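Long-range contacts in methyltransferase (Streptococcus mutans, PDB 2B78), which probably transfers methyl groups from S-adenosylmethionine to RNA, combining a PUA-like domain with a Rossmann-type methyltransferase domain: residues Met1-Val6 and Asp41-Leu46; Asn33-Leu38 and Leu46-Leu51; Asp198-Arg203 and Gln361-Phe366; Ile328-Ala333 and Asn376-Phe381. All blocks are in the same frame, centred on the assembly; numbering follows the deposited sequence.

Interaction 1: Met1-Val6 and Asp41-Leu46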
# COMPACT_ATOMS: atom_id res chain seq x y z
N MET A 1 -14.15 -19.85 -25.13
CA MET A 1 -13.01 -19.32 -25.93
C MET A 1 -11.81 -20.25 -25.87
O MET A 1 -11.86 -21.37 -26.40
CB MET A 1 -12.61 -17.94 -25.42
CG MET A 1 -13.60 -16.86 -25.82
SD MET A 1 -13.90 -16.94 -27.60
CE MET A 1 -15.37 -18.01 -27.67
N ILE A 2 -10.74 -19.79 -25.24
CA ILE A 2 -9.53 -20.59 -25.11
C ILE A 2 -9.59 -21.42 -23.83
O ILE A 2 -9.80 -20.88 -22.75
CB ILE A 2 -8.27 -19.70 -25.05
CG1 ILE A 2 -8.32 -18.65 -26.16
CG2 ILE A 2 -7.02 -20.56 -25.20
CD1 ILE A 2 -8.53 -19.22 -27.55
N LYS A 3 -9.43 -22.73 -23.97
CA LYS A 3 -9.44 -23.65 -22.84
C LYS A 3 -7.98 -23.91 -22.46
O LYS A 3 -7.24 -24.58 -23.19
CB LYS A 3 -10.12 -24.96 -23.25
CG LYS A 3 -9.82 -26.17 -22.37
CD LYS A 3 -10.34 -27.45 -23.05
CE LYS A 3 -9.81 -28.72 -22.39
NZ LYS A 3 -10.36 -28.95 -21.02
N LEU A 4 -7.57 -23.36 -21.33
CA LEU A 4 -6.21 -23.50 -20.85
C LEU A 4 -6.08 -24.66 -19.88
O LEU A 4 -6.72 -24.66 -18.82
CB LEU A 4 -5.76 -22.20 -20.19
CG LEU A 4 -4.32 -22.06 -19.68
CD1 LEU A 4 -3.34 -22.27 -20.82
CD2 LEU A 4 -4.15 -20.67 -19.07
N MET A 5 -5.28 -25.66 -20.23
CA MET A 5 -5.09 -26.80 -19.35
C MET A 5 -3.94 -26.42 -18.42
O MET A 5 -2.86 -26.05 -18.88
CB MET A 5 -4.74 -28.06 -20.15
CG MET A 5 -4.80 -29.34 -19.32
SD MET A 5 -4.53 -30.83 -20.31
CE MET A 5 -6.14 -30.99 -21.10
N VAL A 6 -4.18 -26.49 -17.12
CA VAL A 6 -3.17 -26.09 -16.15
C VAL A 6 -2.43 -27.24 -15.49
O VAL A 6 -2.89 -28.38 -15.48
CB VAL A 6 -3.81 -25.20 -15.07
CG1 VAL A 6 -4.54 -24.05 -15.75
CG2 VAL A 6 -4.78 -26.01 -14.22
N ASP A 41 -5.72 -31.36 -15.79
CA ASP A 41 -5.18 -32.33 -16.74
C ASP A 41 -6.18 -33.44 -17.02
O ASP A 41 -6.02 -34.21 -17.98
CB ASP A 41 -3.87 -32.94 -16.22
CG ASP A 41 -3.99 -33.43 -14.78
OD1 ASP A 41 -4.99 -34.10 -14.46
OD2 ASP A 41 -3.07 -33.16 -13.98
N ALA A 42 -7.21 -33.51 -16.19
CA ALA A 42 -8.26 -34.52 -16.33
C ALA A 42 -9.45 -33.91 -17.08
O ALA A 42 -10.53 -34.49 -17.11
CB ALA A 42 -8.70 -35.02 -14.96
N ASP A 43 -9.23 -32.74 -17.67
CA ASP A 43 -10.26 -32.05 -18.42
C ASP A 43 -11.44 -31.58 -17.57
O ASP A 43 -12.56 -31.48 -18.06
CB ASP A 43 -10.79 -32.94 -19.55
CG ASP A 43 -9.71 -33.30 -20.54
OD1 ASP A 43 -9.12 -32.38 -21.13
OD2 ASP A 43 -9.46 -34.51 -20.74
N ILE A 44 -11.17 -31.29 -16.30
CA ILE A 44 -12.23 -30.82 -15.41
C ILE A 44 -12.20 -29.29 -15.35
O ILE A 44 -11.13 -28.69 -15.28
CB ILE A 44 -12.05 -31.37 -13.98
CG1 ILE A 44 -11.95 -32.90 -14.02
CG2 ILE A 44 -13.22 -30.93 -13.11
CD1 ILE A 44 -13.13 -33.60 -14.67
N PHE A 45 -13.38 -28.68 -15.39
CA PHE A 45 -13.50 -27.22 -15.36
C PHE A 45 -13.10 -26.65 -14.00
O PHE A 45 -13.67 -27.02 -12.98
CB PHE A 45 -14.93 -26.81 -15.69
CG PHE A 45 -15.15 -25.33 -15.71
CD1 PHE A 45 -14.50 -24.53 -16.64
CD2 PHE A 45 -16.02 -24.73 -14.80
CE1 PHE A 45 -14.70 -23.16 -16.67
CE2 PHE A 45 -16.23 -23.35 -14.82
CZ PHE A 45 -15.57 -22.56 -15.76
N LEU A 46 -12.12 -25.74 -14.00
CA LEU A 46 -11.65 -25.14 -12.76
C LEU A 46 -12.09 -23.69 -12.59
O LEU A 46 -11.94 -23.11 -11.51
CB LEU A 46 -10.12 -25.22 -12.68
CG LEU A 46 -9.50 -26.63 -12.66
CD1 LEU A 46 -7.99 -26.52 -12.78
CD2 LEU A 46 -9.89 -27.36 -11.38
O HOH W 1 -3.65 -30.42 -13.82
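Lys3 and Met5 both send their side chains to Asp43, which sits in the turn leading out of strand 34-39 into strand 45-54. Lys3 runs out nearly straight, CG anti to the backbone N (chi1 161°), and bends only at chi4. That last turn brings NZ to 3.6 Å from Asp43 OD1, a long salt bridge in which the two side chains cross at about a right angle; the ammonium also has the ring of Tyr39 as a cation-pi partner. Met5 likewise starts with CG anti to the backbone N and stays extended until chi3 (-78°), where the thioether turns. Its SD lies 3.9 Å from Asp41 CA, and the methyl CE goes on to within 3.3 Å of the same Asp43 OD1. One carboxylate oxygen therefore meets an ammonium and a methyl group.

Farther in, the contact becomes apolar. Val6 CG2 touches Leu46 CD1 at 3.6 Å, and Leu46 also leans on Leu14 of helix 8-16. Beside this pair a water 2.7 Å from Val6 O accepts from Asp41 N (3.0 Å).

The segments are not paired as strands here. Strand 2-5 bonds to strand 34-39, which lies between it and strand 45-54 in the sheet of the PUA-like domain; strand 2-5 and the 41-46 turn meet beyond that middle strand through side-chain tips and one water. With no direct hydrogen bond between the segments, the long charge pair between exposed residues is probably a weak, adaptable link, while Val6 against Leu46 supplies the apolar part of the contact.

Interaction 2: Asn33-Leu38 and Leu46-Leu51; sequences NQVVQL and LGTAYL
Val36 and Ala49 form the central pair of an antiparallel beta hairpin, strands 34-39 and 45-54, within the mixed sheet of the PUA-like domain. The backbone bonds come first. Val36 N donates to Ala49 O at 2.7 Å, and Ala49 N returns the bond to Val36 O at 3.0 Å; Leu51 N to Gln34 O and Leu38 N to Gly47 O extend the ladder to either side. Both ends are irregular. Asn33 and Gln34 both face Leu51 in what fits a G1 beta bulge, while Leu46 and Gly47 both face Leu38 in a classic bulge, where Leu38 O takes a sound bond from Leu46 N (2.7 Å) and a weak one from Gly47 N.

The face carrying Val36, Leu38, Ala49 and Leu51 is joined by apolar contacts. Leu38 lays CD1 against Ala49 CB at 3.8 Å, and Val36 CG1 meets Leu51 CD1 at 4.0 Å, these two side chains crossing at about a right angle. Ile2 and Leu4 of strand 2-5 and Leu14 of helix 8-16 pack on the same group.

On the face of Val35, Gln37, Thr48 and Tyr50, polar ends find partners outside the hairpin. Tyr50 OH bonds to Gly108 O, its ring stacking on Phe127, and Thr48 OG1 bonds to Lys65 O. Thr48 places OG1 beside the backbone N (chi1 -61°) and CG2 anti to it, and CG2 rests 3.8 Å from Val35 CG1.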
# COMPACT_ATOMS: atom_id res chain seq x y z
N ASN A 33 -3.99 -11.24 -22.48
CA ASN A 33 -5.09 -10.28 -22.58
C ASN A 33 -6.37 -10.82 -23.18
O ASN A 33 -6.77 -10.44 -24.28
CB ASN A 33 -4.64 -9.04 -23.36
CG ASN A 33 -4.12 -7.94 -22.45
OD1 ASN A 33 -3.15 -8.13 -21.71
ND2 ASN A 33 -4.77 -6.79 -22.50
N GLN A 34 -7.03 -11.69 -22.43
CA GLN A 34 -8.29 -12.28 -22.88
C GLN A 34 -8.83 -13.14 -21.76
O GLN A 34 -8.10 -13.53 -20.85
CB GLN A 34 -8.07 -13.13 -24.14
CG GLN A 34 -7.06 -14.26 -23.96
CD GLN A 34 -6.82 -15.04 -25.25
OE1 GLN A 34 -7.71 -15.72 -25.76
NE2 GLN A 34 -5.60 -14.94 -25.78
N VAL A 35 -10.13 -13.42 -21.82
CA VAL A 35 -10.77 -14.27 -20.83
C VAL A 35 -10.53 -15.70 -21.28
O VAL A 35 -10.55 -15.99 -22.48
CB VAL A 35 -12.29 -14.00 -20.77
CG1 VAL A 35 -12.96 -14.96 -19.80
CG2 VAL A 35 -12.54 -12.56 -20.34
N VAL A 36 -10.25 -16.59 -20.34
CA VAL A 36 -10.02 -17.99 -20.68
C VAL A 36 -10.75 -18.86 -19.68
O VAL A 36 -11.28 -18.36 -18.68
CB VAL A 36 -8.51 -18.36 -20.65
CG1 VAL A 36 -7.73 -17.47 -21.62
CG2 VAL A 36 -7.96 -18.22 -19.23
N GLN A 37 -10.80 -20.16 -19.96
CA GLN A 37 -11.43 -21.10 -19.06
C GLN A 37 -10.33 -22.05 -18.66
O GLN A 37 -9.66 -22.64 -19.51
CB GLN A 37 -12.54 -21.88 -19.76
CG GLN A 37 -13.67 -21.03 -20.31
CD GLN A 37 -14.81 -21.88 -20.82
OE1 GLN A 37 -14.61 -22.81 -21.61
NE2 GLN A 37 -16.03 -21.58 -20.36
N LEU A 38 -10.12 -22.18 -17.35
CA LEU A 38 -9.08 -23.05 -16.83
C LEU A 38 -9.58 -24.46 -16.61
O LEU A 38 -10.66 -24.66 -16.04
CB LEU A 38 -8.57 -22.49 -15.50
CG LEU A 38 -8.15 -21.02 -15.55
CD1 LEU A 38 -7.67 -20.58 -14.17
CD2 LEU A 38 -7.04 -20.85 -16.58
N LEU A 46 -12.12 -25.74 -14.00
CA LEU A 46 -11.65 -25.14 -12.76
C LEU A 46 -12.09 -23.69 -12.59
O LEU A 46 -11.94 -23.11 -11.51
CB LEU A 46 -10.12 -25.22 -12.68
CG LEU A 46 -9.50 -26.63 -12.66
CD1 LEU A 46 -7.99 -26.52 -12.78
CD2 LEU A 46 -9.89 -27.36 -11.38
N GLY A 47 -12.61 -23.08 -13.65
CA GLY A 47 -13.07 -21.71 -13.52
C GLY A 47 -12.82 -20.77 -14.67
O GLY A 47 -12.17 -21.13 -15.66
N THR A 48 -13.35 -19.56 -14.54
CA THR A 48 -13.21 -18.51 -15.54
C THR A 48 -12.09 -17.60 -15.07
O THR A 48 -12.01 -17.30 -13.88
CB THR A 48 -14.52 -17.71 -15.67
OG1 THR A 48 -15.58 -18.59 -16.09
CG2 THR A 48 -14.37 -16.58 -16.70
N ALA A 49 -11.23 -17.16 -15.98
CA ALA A 49 -10.13 -16.29 -15.60
C ALA A 49 -9.75 -15.35 -16.74
O ALA A 49 -10.26 -15.49 -17.86
CB ALA A 49 -8.91 -17.13 -15.21
N TYR A 50 -8.88 -14.39 -16.46
CA TYR A 50 -8.43 -13.49 -17.51
C TYR A 50 -6.91 -13.41 -17.45
O TYR A 50 -6.31 -13.49 -16.38
CB TYR A 50 -9.08 -12.10 -17.40
CG TYR A 50 -8.51 -11.12 -16.39
CD1 TYR A 50 -7.26 -10.52 -16.58
CD2 TYR A 50 -9.24 -10.76 -15.25
CE1 TYR A 50 -6.76 -9.57 -15.68
CE2 TYR A 50 -8.75 -9.81 -14.34
CZ TYR A 50 -7.51 -9.22 -14.56
OH TYR A 50 -7.03 -8.28 -13.68
N LEU A 51 -6.29 -13.28 -18.62
CA LEU A 51 -4.85 -13.19 -18.71
C LEU A 51 -4.40 -11.77 -19.01
O LEU A 51 -5.01 -11.08 -19.82
CB LEU A 51 -4.32 -14.12 -19.80
CG LEU A 51 -4.62 -15.62 -19.68
CD1 LEU A 51 -4.00 -16.35 -20.86
CD2 LEU A 51 -4.07 -16.15 -18.37

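Interaction 3: Asp198-Arg203 and Gln361-Phe366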
# COMPACT_ATOMS: atom_id res chain seq x y z
N ASP A 198 -2.70 2.50 3.46
CA ASP A 198 -2.51 1.22 4.14
C ASP A 198 -1.75 1.32 5.47
O ASP A 198 -1.80 0.40 6.27
CB ASP A 198 -1.84 0.19 3.22
CG ASP A 198 -0.57 0.71 2.57
OD1 ASP A 198 0.25 1.35 3.25
OD2 ASP A 198 -0.39 0.46 1.35
N GLN A 199 -1.07 2.43 5.71
CA GLN A 199 -0.33 2.58 6.97
C GLN A 199 -1.13 3.32 8.06
O GLN A 199 -0.56 3.78 9.07
CB GLN A 199 0.99 3.31 6.71
CG GLN A 199 1.80 2.61 5.64
CD GLN A 199 3.10 3.31 5.32
OE1 GLN A 199 3.12 4.48 4.93
NE2 GLN A 199 4.22 2.58 5.46
N ARG A 200 -2.44 3.40 7.86
CA ARG A 200 -3.33 4.10 8.79
C ARG A 200 -3.24 3.66 10.24
O ARG A 200 -3.28 4.47 11.15
CB ARG A 200 -4.78 3.96 8.34
CG ARG A 200 -5.78 4.56 9.33
CD ARG A 200 -7.20 4.53 8.77
NE ARG A 200 -7.69 3.16 8.63
CZ ARG A 200 -7.75 2.48 7.50
NH1 ARG A 200 -7.35 3.01 6.35
NH2 ARG A 200 -8.20 1.23 7.51
N GLN A 201 -3.13 2.35 10.46
CA GLN A 201 -3.09 1.87 11.83
C GLN A 201 -1.73 2.12 12.49
O GLN A 201 -1.64 2.18 13.71
CB GLN A 201 -3.50 0.39 11.87
CG GLN A 201 -4.86 0.18 11.17
CD GLN A 201 -5.41 -1.22 11.30
OE1 GLN A 201 -4.69 -2.16 11.65
NE2 GLN A 201 -6.69 -1.37 11.00
N VAL A 202 -0.69 2.29 11.68
CA VAL A 202 0.63 2.58 12.23
C VAL A 202 0.61 4.04 12.68
O VAL A 202 1.13 4.38 13.74
CB VAL A 202 1.76 2.38 11.19
CG1 VAL A 202 3.11 2.62 11.85
CG2 VAL A 202 1.70 0.97 10.61
N ARG A 203 0.01 4.90 11.85
CA ARG A 203 -0.10 6.31 12.19
C ARG A 203 -1.01 6.46 13.40
O ARG A 203 -0.81 7.35 14.22
CB ARG A 203 -0.64 7.12 11.01
CG ARG A 203 0.39 7.37 9.91
CD ARG A 203 -0.12 8.33 8.84
NE ARG A 203 -1.20 7.74 8.04
CZ ARG A 203 -1.00 7.01 6.95
NH1 ARG A 203 0.23 6.77 6.51
NH2 ARG A 203 -2.04 6.50 6.30
N GLN A 361 0.13 -5.49 9.63
CA GLN A 361 0.09 -5.64 8.19
C GLN A 361 -1.12 -4.88 7.66
O GLN A 361 -1.60 -3.96 8.32
CB GLN A 361 0.06 -7.12 7.81
CG GLN A 361 1.30 -7.88 8.31
CD GLN A 361 1.58 -9.17 7.57
OE1 GLN A 361 2.01 -9.15 6.41
NE2 GLN A 361 1.35 -10.29 8.23
N LEU A 362 -1.61 -5.24 6.48
CA LEU A 362 -2.72 -4.50 5.89
C LEU A 362 -3.97 -4.41 6.73
O LEU A 362 -4.40 -5.38 7.37
CB LEU A 362 -3.08 -5.09 4.52
CG LEU A 362 -2.04 -4.96 3.40
CD1 LEU A 362 -2.57 -5.66 2.17
CD2 LEU A 362 -1.71 -3.49 3.10
N PRO A 363 -4.58 -3.21 6.76
CA PRO A 363 -5.81 -2.96 7.51
C PRO A 363 -6.98 -3.54 6.71
O PRO A 363 -6.86 -3.75 5.50
CB PRO A 363 -5.81 -1.43 7.64
CG PRO A 363 -5.16 -1.00 6.38
CD PRO A 363 -3.99 -1.95 6.27
N SER A 364 -8.10 -3.80 7.38
CA SER A 364 -9.27 -4.42 6.76
C SER A 364 -9.79 -3.87 5.43
O SER A 364 -10.37 -4.62 4.63
CB SER A 364 -10.43 -4.44 7.76
OG SER A 364 -10.83 -3.12 8.06
N ASP A 365 -9.60 -2.58 5.18
CA ASP A 365 -10.07 -2.00 3.92
C ASP A 365 -9.17 -2.44 2.77
O ASP A 365 -9.62 -2.53 1.63
CB ASP A 365 -10.17 -0.47 4.01
CG ASP A 365 -8.89 0.20 4.46
OD1 ASP A 365 -8.22 -0.34 5.36
OD2 ASP A 365 -8.58 1.29 3.93
N PHE A 366 -7.90 -2.70 3.06
CA PHE A 366 -7.00 -3.20 2.03
C PHE A 366 -7.17 -4.71 2.16
O PHE A 366 -6.25 -5.43 2.58
CB PHE A 366 -5.56 -2.77 2.32
CG PHE A 366 -5.25 -1.36 1.88
CD1 PHE A 366 -4.49 -1.13 0.74
CD2 PHE A 366 -5.71 -0.27 2.61
CE1 PHE A 366 -4.20 0.16 0.32
CE2 PHE A 366 -5.43 1.04 2.20
CZ PHE A 366 -4.67 1.25 1.05
O HOH W 2 -8.15 -3.65 10.28
O HOH W 3 -1.70 -2.35 10.54
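A buried salt bridge and a CH-pi contact join the start of helix 200-210 to the loop between strands 355-360 and 379-384: Arg200 meets Asp365, and Asp198 lies over Phe366. Arg200 and Asp365 reach each other tip to tip. The arginine grips end-on, NH2 to OD1 at 2.7 Å and nearly straight (172°), NH1 to OD2 at 3.2 Å. OD1 lies in the guanidinium plane, yet both oxygens are approached from above the carboxylate plane, since the two flat groups are turned 58° apart. Arg200 leaves the helix extended and bends at chi3 (67°). Arg98 N gives OD2 a second donor, which ties the pair to strand 96-101.

Asp198 CB sits over the centre of the Phe366 ring, 3.6 Å from the centroid, and the same CB also touches Leu362 CD2 at 3.7 Å. The Asp198 carboxylate OD2 bonds to Tyr377 OH.

Pro363 packs against both Asp198 and Arg200, with CD 3.2 Å from Asp198 O and CB near Arg200 NH2. CB also meets the amide of Gln201, NE2 lying 3.5 Å away. That amide works through water at both ends, NE2 through one to Ser364 N and OE1 through another to Gln361 O.

Ser364 and Asp365 are the central residues of a type I beta turn, closed by Phe366 N to Pro363 O at 2.9 Å, and Gln199 holds the N-cap position of the helix. A helix N-terminus thus meets a type I beta turn in the loop between strands 355-360 and 379-384 of the Rossmann-like methyltransferase domain.

Interaction 4: Ile328-Ala333 and Asn376-Phe381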
# COMPACT_ATOMS: atom_id res chain seq x y z
N ILE A 328 10.88 1.17 13.94
CA ILE A 328 9.63 0.77 13.30
C ILE A 328 10.08 0.50 11.86
O ILE A 328 10.32 1.42 11.09
CB ILE A 328 8.59 1.91 13.34
CG1 ILE A 328 8.20 2.16 14.80
CG2 ILE A 328 7.35 1.54 12.52
CD1 ILE A 328 7.21 3.29 14.99
N ALA A 329 10.25 -0.78 11.55
CA ALA A 329 10.70 -1.20 10.22
C ALA A 329 9.51 -1.57 9.35
O ALA A 329 8.84 -2.59 9.59
CB ALA A 329 11.65 -2.40 10.33
N SER A 330 9.29 -0.75 8.33
CA SER A 330 8.18 -0.93 7.42
C SER A 330 8.61 -1.19 5.98
O SER A 330 9.69 -0.79 5.55
CB SER A 330 7.28 0.31 7.48
OG SER A 330 6.42 0.38 6.36
N THR A 331 7.76 -1.90 5.24
CA THR A 331 8.03 -2.19 3.84
C THR A 331 6.72 -2.59 3.18
O THR A 331 5.88 -3.24 3.81
CB THR A 331 9.06 -3.34 3.65
OG1 THR A 331 9.28 -3.55 2.25
CG2 THR A 331 8.55 -4.64 4.26
N ASN A 332 6.55 -2.19 1.92
CA ASN A 332 5.35 -2.53 1.16
C ASN A 332 5.74 -3.48 0.03
O ASN A 332 4.95 -3.70 -0.90
CB ASN A 332 4.71 -1.28 0.54
CG ASN A 332 3.88 -0.49 1.53
OD1 ASN A 332 2.96 -1.02 2.16
ND2 ASN A 332 4.18 0.80 1.66
N ALA A 333 6.95 -4.03 0.10
CA ALA A 333 7.47 -4.95 -0.92
C ALA A 333 6.68 -6.25 -0.97
O ALA A 333 6.80 -7.09 -0.07
CB ALA A 333 8.93 -5.24 -0.67
N ASN A 376 -0.91 -10.03 1.38
CA ASN A 376 -0.73 -9.09 2.48
C ASN A 376 0.69 -8.53 2.40
O ASN A 376 1.58 -8.93 3.16
CB ASN A 376 -0.96 -9.80 3.82
CG ASN A 376 -1.34 -8.84 4.91
OD1 ASN A 376 -1.09 -7.65 4.78
ND2 ASN A 376 -1.94 -9.34 5.99
N TYR A 377 0.88 -7.56 1.51
CA TYR A 377 2.19 -6.98 1.26
C TYR A 377 2.82 -6.05 2.30
O TYR A 377 4.04 -5.94 2.37
CB TYR A 377 2.18 -6.27 -0.10
CG TYR A 377 1.20 -5.11 -0.19
CD1 TYR A 377 1.54 -3.86 0.31
CD2 TYR A 377 -0.04 -5.26 -0.81
CE1 TYR A 377 0.67 -2.79 0.20
CE2 TYR A 377 -0.93 -4.18 -0.92
CZ TYR A 377 -0.56 -2.95 -0.42
OH TYR A 377 -1.41 -1.87 -0.53
N LEU A 378 2.00 -5.39 3.10
CA LEU A 378 2.54 -4.49 4.11
C LEU A 378 3.06 -5.28 5.29
O LEU A 378 2.40 -6.20 5.78
CB LEU A 378 1.47 -3.49 4.56
CG LEU A 378 1.83 -2.45 5.63
CD1 LEU A 378 2.93 -1.53 5.12
CD2 LEU A 378 0.60 -1.63 5.96
N LYS A 379 4.26 -4.93 5.75
CA LYS A 379 4.86 -5.59 6.90
C LYS A 379 5.53 -4.50 7.72
O LYS A 379 6.41 -3.80 7.23
CB LYS A 379 5.91 -6.61 6.44
CG LYS A 379 5.32 -7.81 5.73
CD LYS A 379 6.37 -8.61 5.01
CE LYS A 379 6.63 -8.03 3.63
NZ LYS A 379 5.44 -8.22 2.75
N VAL A 380 5.08 -4.34 8.96
CA VAL A 380 5.67 -3.32 9.82
C VAL A 380 6.02 -3.94 11.16
O VAL A 380 5.13 -4.43 11.88
CB VAL A 380 4.70 -2.13 10.04
CG1 VAL A 380 5.41 -1.02 10.81
CG2 VAL A 380 4.21 -1.60 8.69
N PHE A 381 7.31 -3.94 11.47
CA PHE A 381 7.81 -4.51 12.72
C PHE A 381 8.21 -3.41 13.69
O PHE A 381 8.94 -2.49 13.33
CB PHE A 381 9.03 -5.38 12.45
CG PHE A 381 8.71 -6.78 12.03
CD1 PHE A 381 8.06 -7.65 12.91
CD2 PHE A 381 9.08 -7.25 10.78
CE1 PHE A 381 7.79 -8.97 12.54
CE2 PHE A 381 8.82 -8.57 10.40
CZ PHE A 381 8.17 -9.43 11.29
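Lys379 NZ bonds to Tyr377 O at 2.7 Å, doubling back on its own segment, and reaches across weakly to Ala333 O (3.3 Å) and, beyond the segments, weakly to Met336 O. Bends at chi3 (-85°) and chi4 (-67°) curl the chain so that the ammonium gathers these carbonyls where the two strands part. On the way, CE runs beside Thr331, 3.9 Å from CG2, the two side chains pointing the same way. Thr331 OG1, anti to its backbone N, accepts from Ala333 N and forms an ST turn that ends the strand.

Backbone pairing does the rest. Ala329 and Phe381 exchange two bonds, both 2.8 Å, and Thr331 and Lys379 exchange two more. Between them Ser330 faces Val380 as a non-hydrogen-bonded pair, and Ser330 OG is held by Asp292. Val380 CG1 meets Ile328 CG2 at 3.6 Å.

Beyond the ladder, Asn332 OD1 comes in the plane of the Tyr377 ring at its edge, 3.5 Å from CE1, and lies 3.0 Å from Leu378 CD1. This buried oxygen has no hydrogen-bond partner in the model.

Phe341 and Ile345 of helix 338-349 cover the face bearing Ala329, Thr331, Lys379 and Phe381. Strand 325-331 is the fifth and 379-384 the seventh of a sheet ordered 3-2-1-4-5-7-6; the antiparallel seventh, set between fifth and sixth, is the hallmark of the class I methyltransferase fold.

Overall arrangement
Interactions 1 and 2 belong to the PUA-like domain and share Leu46; both use strand 45-54, and the sheet strand 34-39 lies between the partners of interaction 1. They touch directly through strand 2-5. Interactions 3 and 4 lie in the methyltransferase domain, their centres about 10 Å apart, and meet where Asp198 and Leu362 bond to Tyr377 and Asn376. Interaction 1 is a surface contact and interaction 2 is partly buried, whereas 3 and 4 are core. Backbone ladders dominate 2 and 4; side chains and waters carry 1 and 3. The charge pair is long at the surface in interaction 1 but two-pronged, with one short arm, in buried interaction 3.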